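Local coordinates for Oxidored_FMN domain-containing protein ([Pseudomonas] geniculata N1, PDB 6L6J) that probably acts as a 6-hydroxypseudooxynicotine amine oxidase, an oxidoreductase carrying FMN and a [4Fe-4S] cluster, at residues D141-D144 with I145-F148; L175-L178 with Q179-D183. All coordinates share one frame; numbering follows the deposited sequence.

Overall arrangement
Both contacts lie in the eight-stranded barrel of the FMN-binding region, with centres about 15 Å apart. Contact 1 is the first two turns of helix 142-162, which leads into the fourth barrel strand, 166-171; contact 2 is the short helix 177-182 that follows this strand. The two helices touch through apolar side chains: F148 packs on L177 and L178, with F148 CZ 3.5 Å from L178 CD2, and I145 CD1 lies 4.0 Å from F181 CE2. Contact 1 is far from the annotated sites. Contact 2 comes closer, the S176 side chain being about 9 Å from the bound FMN and about 8 Å from those of E60 and E103, which bind it.

Contact 1 (D141-D144 with I145-F148); sequences DRQD and IADF
Q143 and D147, one turn apart at the start of helix 142-162, are joined twice. D147 N donates to Q143 O at 3.0 Å, and Q143 NE2 donates to D147 OD1 at 3.1 Å. The side-chain bond is bent (147° at the hydrogen): OD1 lies in the plane of the Q143 amide, whereas NE2 approaches from above the carboxylate, 40° out of its plane. A bend in the Q143 chain at chi2 (55°) brings the amide over to the aspartate. Replacing D147 by alanine would probably leave the Q143 amide free to turn, its side-chain acceptor gone.

This pair lies on the loose, solvent-facing side. The tight side belongs to I145 and F148, both buried and packed against helix 177-182, I145 on F181 and F148 on L177 and L178; F148 also meets L203 and T207 of helix 197-215. At the helix start D144 OD2 accepts from D141 N at 3.0 Å, but the D141 side chain makes no capping bond, so no capping box forms. D144, whose OD1 pairs with R138, probably interacts favourably with the helix dipole, while D147 OD1 takes the Q143 amide, R150 being only a long, weak ion partner.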
# COMPACT_ATOMS: atom_id res chain seq x y z
N ASP A 141 20.55 0.24 -30.53
CA ASP A 141 21.75 0.82 -31.19
C ASP A 141 22.58 1.62 -30.19
O ASP A 141 22.02 2.01 -29.14
CB ASP A 141 21.37 1.91 -32.21
CG ASP A 141 20.87 1.46 -33.56
OD1 ASP A 141 20.82 0.24 -33.78
OD2 ASP A 141 20.54 2.33 -34.38
N ARG A 142 23.80 2.01 -30.60
CA ARG A 142 24.62 3.09 -29.98
C ARG A 142 23.95 4.46 -30.21
O ARG A 142 23.95 5.28 -29.30
CB ARG A 142 26.06 3.06 -30.54
CG ARG A 142 26.66 1.66 -30.59
CD ARG A 142 28.15 1.50 -30.29
NE ARG A 142 28.64 2.37 -29.23
CZ ARG A 142 29.55 2.05 -28.31
NH1 ARG A 142 29.90 2.94 -27.40
NH2 ARG A 142 30.09 0.84 -28.31
N GLN A 143 23.38 4.70 -31.38
CA GLN A 143 22.64 5.95 -31.69
C GLN A 143 21.39 6.07 -30.79
O GLN A 143 21.07 7.17 -30.36
CB GLN A 143 22.29 6.01 -33.18
CG GLN A 143 21.68 7.35 -33.62
CD GLN A 143 22.53 8.56 -33.30
OE1 GLN A 143 23.64 8.74 -33.80
NE2 GLN A 143 22.01 9.42 -32.43
N ASP A 144 20.72 4.96 -30.49
CA ASP A 144 19.56 4.92 -29.56
C ASP A 144 20.05 5.30 -28.15
O ASP A 144 19.31 5.99 -27.44
CB ASP A 144 18.88 3.55 -29.57
CG ASP A 144 18.17 3.22 -30.86
OD1 ASP A 144 17.33 4.02 -31.27
OD2 ASP A 144 18.43 2.14 -31.42
N ILE A 145 21.25 4.84 -27.75
CA ILE A 145 21.88 5.15 -26.43
C ILE A 145 22.17 6.66 -26.34
O ILE A 145 21.88 7.27 -25.26
CB ILE A 145 23.15 4.30 -26.19
CG1 ILE A 145 22.79 2.82 -26.06
CG2 ILE A 145 23.92 4.80 -24.98
CD1 ILE A 145 23.85 1.97 -25.43
N ALA A 146 22.74 7.25 -27.39
CA ALA A 146 23.00 8.71 -27.48
C ALA A 146 21.68 9.46 -27.31
O ALA A 146 21.68 10.44 -26.57
CB ALA A 146 23.66 9.07 -28.79
N ASP A 147 20.62 8.99 -27.97
CA ASP A 147 19.26 9.60 -27.91
C ASP A 147 18.73 9.53 -26.47
O ASP A 147 18.11 10.48 -26.02
CB ASP A 147 18.28 8.94 -28.88
CG ASP A 147 18.54 9.25 -30.34
OD1 ASP A 147 19.51 9.96 -30.63
OD2 ASP A 147 17.76 8.76 -31.19
N PHE A 148 18.97 8.43 -25.77
CA PHE A 148 18.45 8.18 -24.40
C PHE A 148 19.05 9.21 -23.42
O PHE A 148 18.32 9.72 -22.53
CB PHE A 148 18.70 6.72 -24.00
CG PHE A 148 18.66 6.46 -22.51
CD1 PHE A 148 19.76 6.73 -21.72
CD2 PHE A 148 17.53 5.93 -21.91
CE1 PHE A 148 19.73 6.47 -20.36
CE2 PHE A 148 17.50 5.66 -20.55
CZ PHE A 148 18.60 5.94 -19.78

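Contact 2 (L175-L178 with Q179-D183)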
# COMPACT_ATOMS: atom_id res chain seq x y z
N LEU A 175 12.41 -1.52 -12.67
CA LEU A 175 11.59 -0.63 -13.54
C LEU A 175 12.47 0.44 -14.20
O LEU A 175 11.97 1.55 -14.39
CB LEU A 175 10.48 0.01 -12.70
CG LEU A 175 9.60 -0.96 -11.91
CD1 LEU A 175 8.62 -0.20 -11.03
CD2 LEU A 175 8.84 -1.92 -12.83
N SER A 176 13.71 0.11 -14.57
CA SER A 176 14.68 1.08 -15.15
C SER A 176 15.55 0.41 -16.21
O SER A 176 16.10 -0.68 -15.95
CB SER A 176 15.55 1.69 -14.07
OG SER A 176 16.72 2.24 -14.65
N LEU A 177 15.71 1.08 -17.35
CA LEU A 177 16.66 0.71 -18.43
C LEU A 177 18.08 0.63 -17.87
O LEU A 177 18.87 -0.18 -18.38
CB LEU A 177 16.58 1.75 -19.56
CG LEU A 177 17.36 1.40 -20.83
CD1 LEU A 177 16.66 0.31 -21.59
CD2 LEU A 177 17.54 2.63 -21.71
N LEU A 178 18.41 1.42 -16.85
CA LEU A 178 19.77 1.48 -16.26
C LEU A 178 20.02 0.18 -15.50
O LEU A 178 21.11 -0.38 -15.66
CB LEU A 178 19.90 2.72 -15.36
CG LEU A 178 19.57 4.07 -16.00
CD1 LEU A 178 19.74 5.19 -14.99
CD2 LEU A 178 20.44 4.36 -17.23
N GLN A 179 19.05 -0.29 -14.71
CA GLN A 179 19.14 -1.57 -13.95
C GLN A 179 19.23 -2.72 -14.96
O GLN A 179 20.05 -3.61 -14.76
CB GLN A 179 17.96 -1.76 -12.99
CG GLN A 179 18.19 -2.90 -12.02
CD GLN A 179 17.13 -3.07 -10.95
OE1 GLN A 179 16.39 -2.15 -10.59
NE2 GLN A 179 17.06 -4.30 -10.42
N ASP A 180 18.42 -2.68 -16.03
CA ASP A 180 18.47 -3.66 -17.15
C ASP A 180 19.90 -3.71 -17.72
O ASP A 180 20.42 -4.80 -17.93
CB ASP A 180 17.43 -3.36 -18.23
CG ASP A 180 15.98 -3.54 -17.79
OD1 ASP A 180 15.75 -4.22 -16.73
OD2 ASP A 180 15.07 -2.98 -18.48
N PHE A 181 20.55 -2.57 -17.90
CA PHE A 181 21.94 -2.54 -18.42
C PHE A 181 22.89 -3.16 -17.38
O PHE A 181 23.72 -4.00 -17.76
CB PHE A 181 22.32 -1.14 -18.88
CG PHE A 181 22.04 -0.88 -20.34
CD1 PHE A 181 20.76 -0.62 -20.78
CD2 PHE A 181 23.07 -0.90 -21.27
CE1 PHE A 181 20.51 -0.35 -22.12
CE2 PHE A 181 22.82 -0.64 -22.61
CZ PHE A 181 21.54 -0.37 -23.03
N LEU A 182 22.73 -2.80 -16.10
CA LEU A 182 23.52 -3.38 -14.97
C LEU A 182 23.44 -4.91 -14.89
O LEU A 182 24.44 -5.53 -14.49
CB LEU A 182 22.96 -2.83 -13.66
CG LEU A 182 23.75 -1.74 -12.99
CD1 LEU A 182 23.16 -1.49 -11.61
CD2 LEU A 182 25.23 -2.11 -12.93
N ASP A 183 22.26 -5.47 -15.12
CA ASP A 183 21.87 -6.87 -14.77
C ASP A 183 22.39 -7.82 -15.86
O ASP A 183 21.90 -7.72 -17.01
CB ASP A 183 20.35 -6.98 -14.62
CG ASP A 183 19.86 -8.25 -13.94
OD1 ASP A 183 20.64 -9.23 -13.92
OD2 ASP A 183 18.71 -8.25 -13.42
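The backbone winds into a short helix through successive i to i+4 bonds, from D180 N to S176 O at 3.1 Å (168° at the hydrogen), then from F181 N to L177 O and from L182 N to L178 O. S176 is the N-cap: with its hydroxyl anti to the backbone N (chi1 161°), OG accepts from L178 N at 2.9 Å and, weakly, from Q179 N at 3.4 Å. The same OG is hydrogen-bonded to Y170 O, tying the cap to the fourth barrel strand. In the TIM-barrel topology this helix sits in the connection between strand 166-171 and helix 197-215, against which L178 and F181 also pack.

L177 and F181 lie alongside one another, pointing the same way, with L177 CG 3.8 Å from F181 CE1. L177 O meets the ring at its edge and in its plane. D180 turns its carboxylate back beside the cap, CG being 3.4 Å from S176 O. Its OD1 is held by H129 NE2 and its OD2 by A109 N, while on the extended Q179 chain OE1 accepts from N174 N and NE2 is hydrogen-bonded to S261 OG.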